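Local coordinates for WGR domain-containing protein (Bacteroides fragilis, PDB 2RA8) that is of unknown function but joins a WGR domain, a module often linked to nucleic-acid-related proteins, to a leucine-rich-repeat domain that may offer a binding surface, at residues T23-N28 / G47-A52; G237-F242 / N266-M271. All blocks are in the same frame, centred on the assembly; numbering follows the deposited sequence.

Interaction 1 (T23-N28 / G47-A52)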
ATOM      1  N   THR A  23     -25.092  -3.131 -26.057  1.00 26.56           N
ATOM      2  CA  THR A  23     -24.367  -4.185 -25.359  1.00 23.46           C
ATOM      3  C   THR A  23     -23.083  -3.628 -24.774  1.00 24.84           C
ATOM      4  O   THR A  23     -22.280  -4.359 -24.197  1.00 27.11           O
ATOM      5  CB  THR A  23     -24.011  -5.336 -26.325  1.00 24.47           C
ATOM      6  OG1 THR A  23     -23.402  -4.787 -27.503  1.00 31.22           O
ATOM      7  CG2 THR A  23     -25.258  -6.122 -26.716  1.00 32.21           C
ATOM      8  N   ASP A  24     -22.883  -2.325 -24.930  1.00 24.18           N
ATOM      9  CA  ASP A  24     -21.688  -1.669 -24.414  1.00 23.62           C
ATOM     10  C   ASP A  24     -21.918  -0.927 -23.117  1.00 26.40           C
ATOM     11  O   ASP A  24     -22.926  -0.233 -22.951  1.00 28.90           O
ATOM     12  CB  ASP A  24     -21.133  -0.673 -25.441  1.00 25.29           C
ATOM     13  CG  ASP A  24     -20.565  -1.358 -26.681  1.00 24.84           C
ATOM     14  OD1 ASP A  24     -19.863  -2.378 -26.526  1.00 31.59           O
ATOM     15  OD2 ASP A  24     -20.810  -0.871 -27.802  1.00 28.85           O
ATOM     16  N   VAL A  25     -20.977  -1.085 -22.189  1.00 26.69           N
ATOM     17  CA  VAL A  25     -21.021  -0.388 -20.911  1.00 23.59           C
ATOM     18  C   VAL A  25     -19.925   0.651 -21.036  1.00 30.96           C
ATOM     19  O   VAL A  25     -18.761   0.314 -21.292  1.00 26.50           O
ATOM     20  CB  VAL A  25     -20.709  -1.326 -19.719  1.00 21.42           C
ATOM     21  CG1 VAL A  25     -20.615  -0.511 -18.435  1.00 24.85           C
ATOM     22  CG2 VAL A  25     -21.801  -2.390 -19.579  1.00 23.72           C
ATOM     23  N   ILE A  26     -20.294   1.918 -20.880  1.00 23.34           N
ATOM     24  CA  ILE A  26     -19.345   3.017 -21.002  1.00 19.07           C
ATOM     25  C   ILE A  26     -19.062   3.707 -19.683  1.00 27.72           C
ATOM     26  O   ILE A  26     -19.952   4.311 -19.074  1.00 21.02           O
ATOM     27  CB  ILE A  26     -19.860   4.057 -22.015  1.00 23.79           C
ATOM     28  CG1 ILE A  26     -20.221   3.355 -23.330  1.00 29.84           C
ATOM     29  CG2 ILE A  26     -18.803   5.128 -22.249  1.00 22.06           C
ATOM     30  CD1 ILE A  26     -20.954   4.232 -24.315  1.00 45.91           C
ATOM     31  N   VAL A  27     -17.807   3.622 -19.250  1.00 27.81           N
ATOM     32  CA  VAL A  27     -17.352   4.224 -18.002  1.00 24.80           C
ATOM     33  C   VAL A  27     -16.454   5.404 -18.295  1.00 25.20           C
ATOM     34  O   VAL A  27     -15.618   5.363 -19.211  1.00 21.47           O
ATOM     35  CB  VAL A  27     -16.564   3.188 -17.145  1.00 33.61           C
ATOM     36  CG1 VAL A  27     -15.757   3.890 -16.074  1.00 28.46           C
ATOM     37  CG2 VAL A  27     -17.527   2.199 -16.499  1.00 13.17           C
ATOM     38  N   ASN A  28     -16.632   6.462 -17.512  1.00 20.27           N
ATOM     39  CA  ASN A  28     -15.848   7.685 -17.632  1.00 24.08           C
ATOM     40  C   ASN A  28     -15.425   8.040 -16.222  1.00 25.72           C
ATOM     41  O   ASN A  28     -16.274   8.206 -15.339  1.00 30.32           O
ATOM     42  CB  ASN A  28     -16.719   8.800 -18.227  1.00 19.53           C
ATOM     43  CG  ASN A  28     -15.969  10.110 -18.401  1.00 18.82           C
ATOM     44  OD1 ASN A  28     -16.570  11.187 -18.389  1.00 26.12           O
ATOM     45  ND2 ASN A  28     -14.657  10.028 -18.583  1.00 23.25           N
ATOM     46  N   GLY A  47     -28.684  -7.697 -21.750  1.00 25.07           N
ATOM     47  CA  GLY A  47     -28.926  -8.216 -20.416  1.00 24.32           C
ATOM     48  C   GLY A  47     -27.656  -8.334 -19.605  1.00 30.96           C
ATOM     49  O   GLY A  47     -27.606  -7.934 -18.441  1.00 27.48           O
ATOM     50  N   GLU A  48     -26.621  -8.886 -20.226  1.00 26.34           N
ATOM     51  CA  GLU A  48     -25.343  -9.041 -19.556  1.00 28.79           C
ATOM     52  C   GLU A  48     -24.717  -7.690 -19.283  1.00 14.85           C
ATOM     53  O   GLU A  48     -24.060  -7.499 -18.268  1.00 27.76           O
ATOM     54  CB  GLU A  48     -24.398  -9.882 -20.418  1.00 16.92           C
ATOM     55  CG  GLU A  48     -24.840 -11.330 -20.595  1.00 31.04           C
ATOM     56  CD  GLU A  48     -24.970 -12.062 -19.271  1.00 46.84           C
ATOM     57  OE1 GLU A  48     -24.140 -11.811 -18.372  1.00 36.21           O
ATOM     58  OE2 GLU A  48     -25.893 -12.894 -19.132  1.00 48.04           O
ATOM     59  N   ALA A  49     -24.924  -6.749 -20.196  1.00 25.62           N
ATOM     60  CA  ALA A  49     -24.372  -5.412 -20.046  1.00 27.62           C
ATOM     61  C   ALA A  49     -24.986  -4.732 -18.830  1.00 25.86           C
ATOM     62  O   ALA A  49     -24.276  -4.190 -17.973  1.00 21.73           O
ATOM     63  CB  ALA A  49     -24.641  -4.604 -21.312  1.00 17.95           C
ATOM     64  N   GLU A  50     -26.311  -4.778 -18.736  1.00 29.45           N
ATOM     65  CA  GLU A  50     -27.012  -4.162 -17.609  1.00 28.51           C
ATOM     66  C   GLU A  50     -26.641  -4.817 -16.299  1.00 24.70           C
ATOM     67  O   GLU A  50     -26.500  -4.151 -15.272  1.00 26.78           O
ATOM     68  CB  GLU A  50     -28.521  -4.259 -17.822  1.00 30.01           C
ATOM     69  CG  GLU A  50     -29.013  -3.454 -19.011  1.00 31.74           C
ATOM     70  CD  GLU A  50     -29.065  -1.965 -18.728  1.00 58.02           C
ATOM     71  OE1 GLU A  50     -28.366  -1.504 -17.797  1.00 34.13           O
ATOM     72  OE2 GLU A  50     -29.801  -1.254 -19.447  1.00 55.06           O
ATOM     73  N   LYS A  51     -26.470  -6.136 -16.329  1.00 30.32           N
ATOM     74  CA  LYS A  51     -26.109  -6.878 -15.129  1.00 25.57           C
ATOM     75  C   LYS A  51     -24.724  -6.485 -14.692  1.00 26.42           C
ATOM     76  O   LYS A  51     -24.443  -6.371 -13.498  1.00 21.15           O
ATOM     77  CB  LYS A  51     -26.175  -8.375 -15.397  1.00 31.59           C
ATOM     78  N   ALA A  52     -23.842  -6.275 -15.664  1.00 27.90           N
ATOM     79  CA  ALA A  52     -22.472  -5.881 -15.363  1.00 30.82           C
ATOM     80  C   ALA A  52     -22.446  -4.491 -14.779  1.00 29.75           C
ATOM     81  O   ALA A  52     -21.724  -4.229 -13.817  1.00 28.81           O
ATOM     82  CB  ALA A  52     -21.618  -5.929 -16.629  1.00 32.05           C
TER
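The peptide plane between Thr23 and Asp24 carries the methyl of Ala49 on one face: Ala49 CB lies 3.7 Å from Thr23 O and 3.9 Å from Thr23 C, above the C=O bond and displaced from the carbon towards Thr23 O. The neighbouring peptide of the helix, between Ala49 and Glu50, is met more obliquely, with Val25 CG2 at 3.5 Å from Ala49 O and tilted out of that plane. Only one Val25 branch does the touching, because chi1 of 174° sets CG1 anti to the backbone N and turns CG2 to the helix, 4.0 Å from Ala49 CB. Ala52, one turn on, adds a looser approach, its CB 4.6 Å from Val25 CG2. With only a methyl at Ala49, the two backbones come close there, Thr23 CA and Ala49 CA being 5.5 Å apart. Phe43 touches Val25, Ala49 and Ala52, and Ile18 of strand 13-21 also packs on Val25; Thr23 OG1 is hydrogen-bonded to Asn42. The geometry is that of a helix, 46-62, packed through alanines on one face of an antiparallel sheet, here within the WGR domain.

Interaction 2 (G237-F242 / N266-M271)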
ATOM      1  N   GLY A 237       1.706   3.161  29.084  1.00 32.36           N
ATOM      2  CA  GLY A 237       1.364   1.877  29.681  1.00 30.55           C
ATOM      3  C   GLY A 237       0.074   1.718  30.474  1.00 22.77           C
ATOM      4  O   GLY A 237      -0.360   0.595  30.707  1.00 29.16           O
ATOM      5  N   ASP A 238      -0.546   2.817  30.889  1.00 32.73           N
ATOM      6  CA  ASP A 238      -1.784   2.721  31.665  1.00 26.19           C
ATOM      7  C   ASP A 238      -3.004   2.888  30.789  1.00 30.02           C
ATOM      8  O   ASP A 238      -3.320   3.990  30.335  1.00 27.28           O
ATOM      9  CB  ASP A 238      -1.780   3.768  32.794  1.00 33.74           C
ATOM     10  CG  ASP A 238      -3.105   3.831  33.546  1.00 40.87           C
ATOM     11  OD1 ASP A 238      -3.728   2.770  33.759  1.00 52.39           O
ATOM     12  OD2 ASP A 238      -3.519   4.945  33.936  1.00 38.88           O
HETATM   13  N   MSE A 239      -3.708   1.783  30.563  1.00 17.92           N
HETATM   14  CA  MSE A 239      -4.890   1.774  29.719  1.00 23.98           C
HETATM   15  C   MSE A 239      -6.124   2.386  30.349  1.00 26.00           C
HETATM   16  O   MSE A 239      -7.087   2.704  29.643  1.00 35.91           O
HETATM   17  CB  MSE A 239      -5.204   0.339  29.310  1.00 23.96           C
HETATM   18  CG  MSE A 239      -4.194  -0.276  28.341  1.00 15.20           C
HETATM   19 SE   MSE A 239      -4.364   0.489  26.566  1.00 46.16          SE
HETATM   20  CE  MSE A 239      -5.981  -0.399  25.966  1.00 39.23           C
ATOM     21  N   ASN A 240      -6.112   2.561  31.670  1.00 29.86           N
ATOM     22  CA  ASN A 240      -7.275   3.115  32.361  1.00 31.17           C
ATOM     23  C   ASN A 240      -7.539   4.558  32.029  1.00 29.89           C
ATOM     24  O   ASN A 240      -8.607   5.097  32.340  1.00 32.12           O
ATOM     25  CB  ASN A 240      -7.130   2.950  33.883  1.00 36.13           C
ATOM     26  CG  ASN A 240      -7.319   1.507  34.333  1.00 44.19           C
ATOM     27  OD1 ASN A 240      -8.280   0.845  33.945  1.00 41.29           O
ATOM     28  ND2 ASN A 240      -6.406   1.020  35.163  1.00 31.24           N
ATOM     29  N   VAL A 241      -6.569   5.187  31.377  1.00 27.62           N
ATOM     30  CA  VAL A 241      -6.675   6.585  30.995  1.00 38.98           C
ATOM     31  C   VAL A 241      -7.790   6.804  29.995  1.00 36.25           C
ATOM     32  O   VAL A 241      -8.456   7.844  30.002  1.00 35.68           O
ATOM     33  CB  VAL A 241      -5.333   7.073  30.394  1.00 40.02           C
ATOM     34  CG1 VAL A 241      -5.029   6.307  29.123  1.00 36.85           C
ATOM     35  CG2 VAL A 241      -5.383   8.563  30.133  1.00 48.22           C
ATOM     36  N   PHE A 242      -8.012   5.813  29.139  1.00 28.03           N
ATOM     37  CA  PHE A 242      -9.040   5.906  28.111  1.00 16.33           C
ATOM     38  C   PHE A 242     -10.456   5.729  28.637  1.00 21.49           C
ATOM     39  O   PHE A 242     -11.414   6.263  28.072  1.00 20.44           O
ATOM     40  CB  PHE A 242      -8.773   4.860  27.025  1.00 19.13           C
ATOM     41  CG  PHE A 242      -7.439   5.012  26.348  1.00 14.08           C
ATOM     42  CD1 PHE A 242      -7.160   6.131  25.568  1.00 17.82           C
ATOM     43  CD2 PHE A 242      -6.466   4.034  26.481  1.00 23.14           C
ATOM     44  CE1 PHE A 242      -5.927   6.264  24.933  1.00 23.50           C
ATOM     45  CE2 PHE A 242      -5.242   4.162  25.851  1.00 14.06           C
ATOM     46  CZ  PHE A 242      -4.972   5.280  25.075  1.00 24.59           C
ATOM     47  N   ASN A 266      -7.796  -6.510  23.981  1.00 22.65           N
ATOM     48  CA  ASN A 266      -8.931  -7.204  24.579  1.00 21.51           C
ATOM     49  C   ASN A 266      -9.568  -6.383  25.667  1.00 22.19           C
ATOM     50  O   ASN A 266     -10.781  -6.451  25.878  1.00 26.04           O
ATOM     51  CB  ASN A 266      -8.514  -8.564  25.174  1.00 31.85           C
ATOM     52  CG  ASN A 266      -7.892  -9.505  24.147  1.00 28.41           C
ATOM     53  OD1 ASN A 266      -8.259  -9.507  22.962  1.00 27.46           O
ATOM     54  ND2 ASN A 266      -6.958 -10.329  24.604  1.00 31.41           N
ATOM     55  N   VAL A 267      -8.753  -5.595  26.365  1.00 22.51           N
ATOM     56  CA  VAL A 267      -9.259  -4.768  27.454  1.00 29.34           C
ATOM     57  C   VAL A 267     -10.242  -3.756  26.928  1.00 24.33           C
ATOM     58  O   VAL A 267     -11.251  -3.449  27.584  1.00 24.10           O
ATOM     59  CB  VAL A 267      -8.119  -4.013  28.166  1.00 26.53           C
ATOM     60  CG1 VAL A 267      -8.628  -3.440  29.479  1.00 38.89           C
ATOM     61  CG2 VAL A 267      -6.940  -4.941  28.410  1.00 35.58           C
ATOM     62  N   VAL A 268      -9.955  -3.236  25.734  1.00 28.37           N
ATOM     63  CA  VAL A 268     -10.812  -2.238  25.093  1.00 22.32           C
ATOM     64  C   VAL A 268     -12.199  -2.791  24.892  1.00 24.42           C
ATOM     65  O   VAL A 268     -13.197  -2.069  25.008  1.00 26.08           O
ATOM     66  CB  VAL A 268     -10.195  -1.766  23.733  1.00 23.29           C
ATOM     67  CG1 VAL A 268     -11.094  -0.739  23.053  1.00 21.26           C
ATOM     68  CG2 VAL A 268      -8.809  -1.169  23.976  1.00 17.20           C
ATOM     69  N   VAL A 269     -12.283  -4.085  24.607  1.00 28.40           N
ATOM     70  CA  VAL A 269     -13.576  -4.720  24.421  1.00 26.09           C
ATOM     71  C   VAL A 269     -14.363  -4.604  25.707  1.00 24.02           C
ATOM     72  O   VAL A 269     -15.559  -4.319  25.696  1.00 36.01           O
ATOM     73  CB  VAL A 269     -13.421  -6.211  24.050  1.00 25.63           C
ATOM     74  CG1 VAL A 269     -14.794  -6.859  23.888  1.00 25.54           C
ATOM     75  CG2 VAL A 269     -12.607  -6.346  22.776  1.00 26.21           C
ATOM     76  N   GLU A 270     -13.685  -4.819  26.831  1.00 30.97           N
ATOM     77  CA  GLU A 270     -14.329  -4.732  28.134  1.00 29.72           C
ATOM     78  C   GLU A 270     -14.864  -3.327  28.370  1.00 27.70           C
ATOM     79  O   GLU A 270     -15.990  -3.147  28.837  1.00 25.83           O
ATOM     80  CB  GLU A 270     -13.329  -5.091  29.244  1.00 36.00           C
ATOM     81  CG  GLU A 270     -13.956  -5.171  30.626  1.00 49.84           C
ATOM     82  CD  GLU A 270     -12.924  -5.181  31.744  1.00 56.98           C
ATOM     83  OE1 GLU A 270     -12.033  -6.057  31.718  1.00 66.48           O
ATOM     84  OE2 GLU A 270     -13.009  -4.311  32.645  1.00 47.51           O
HETATM   85  N   MSE A 271     -14.056  -2.323  28.041  1.00 32.08           N
HETATM   86  CA  MSE A 271     -14.462  -0.931  28.221  1.00 32.44           C
HETATM   87  C   MSE A 271     -15.744  -0.643  27.505  1.00 36.38           C
HETATM   88  O   MSE A 271     -16.647  -0.007  28.057  1.00 36.55           O
HETATM   89  CB  MSE A 271     -13.381   0.007  27.704  1.00 28.68           C
HETATM   90  CG  MSE A 271     -12.083  -0.122  28.454  1.00 30.56           C
HETATM   91 SE   MSE A 271     -10.793   1.205  27.924  1.00 48.53          SE
HETATM   92  CE  MSE A 271      -9.301   0.550  28.941  1.00 29.64           C
TER
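Met239 O is approached from two directions: the backbone N of Phe242 donates to it at 3.3 Å, and the terminal methyl of Met271 comes across from the helix, with Met271 CE 3.2 Å from Met239 O. The C-O···CE angle is about 120°, but the methyl stands about 60° out of the carbonyl plane, so it meets the oxygen from above a face. Met271, like Met239 a selenomethionine, reaches this far because its chain is extended beyond CG (chi2 -173°), and its selenium passes Phe242 CB on the way, the Met271 SE to Phe242 CB distance being 4.3 Å. The loop belongs to the leucine-rich-repeat part of the chain, where it leads from strand 223-227 towards strand 256-260 and packs against helix 265-274, which follows the second strand. Ile259 of strand 256-260 touches both Phe242 and Val268. Met239 instead is bent, and crosses the Val268 side chain at about a right angle, its CE 3.5 Å from Val268 CG2. Within the loop, an Asx turn spans Met239: Asp238 OD1 accepts from Asn240 N at 3.2 Å, from above the carboxylate plane. At the polar margin, Arg243 forms a salt bridge with Glu270 and a weak hydrogen bond to Asn240 OD1.

In the fold
From the N terminus, the chain first builds the antiparallel sheet of the WGR domain. Interaction 1 closes a loop there of 18 intervening residues: after strand 24-31 the chain turns through strand 37-42, and helix 46-62 folds back onto the sheet. Later, in the part built on the ten-stranded parallel sheet, interaction 2 closes a second loop, with 23 residues between its segments, joining the connection after strand 223-227 to helix 265-274 by way of strand 256-260. The loops neither nest nor cross. Their centres are 50 Å apart, on opposite sides of the chain's centre: interaction 1 joins helix to sheet within the WGR domain, interaction 2 joins loop to helix within the leucine-rich-repeat part.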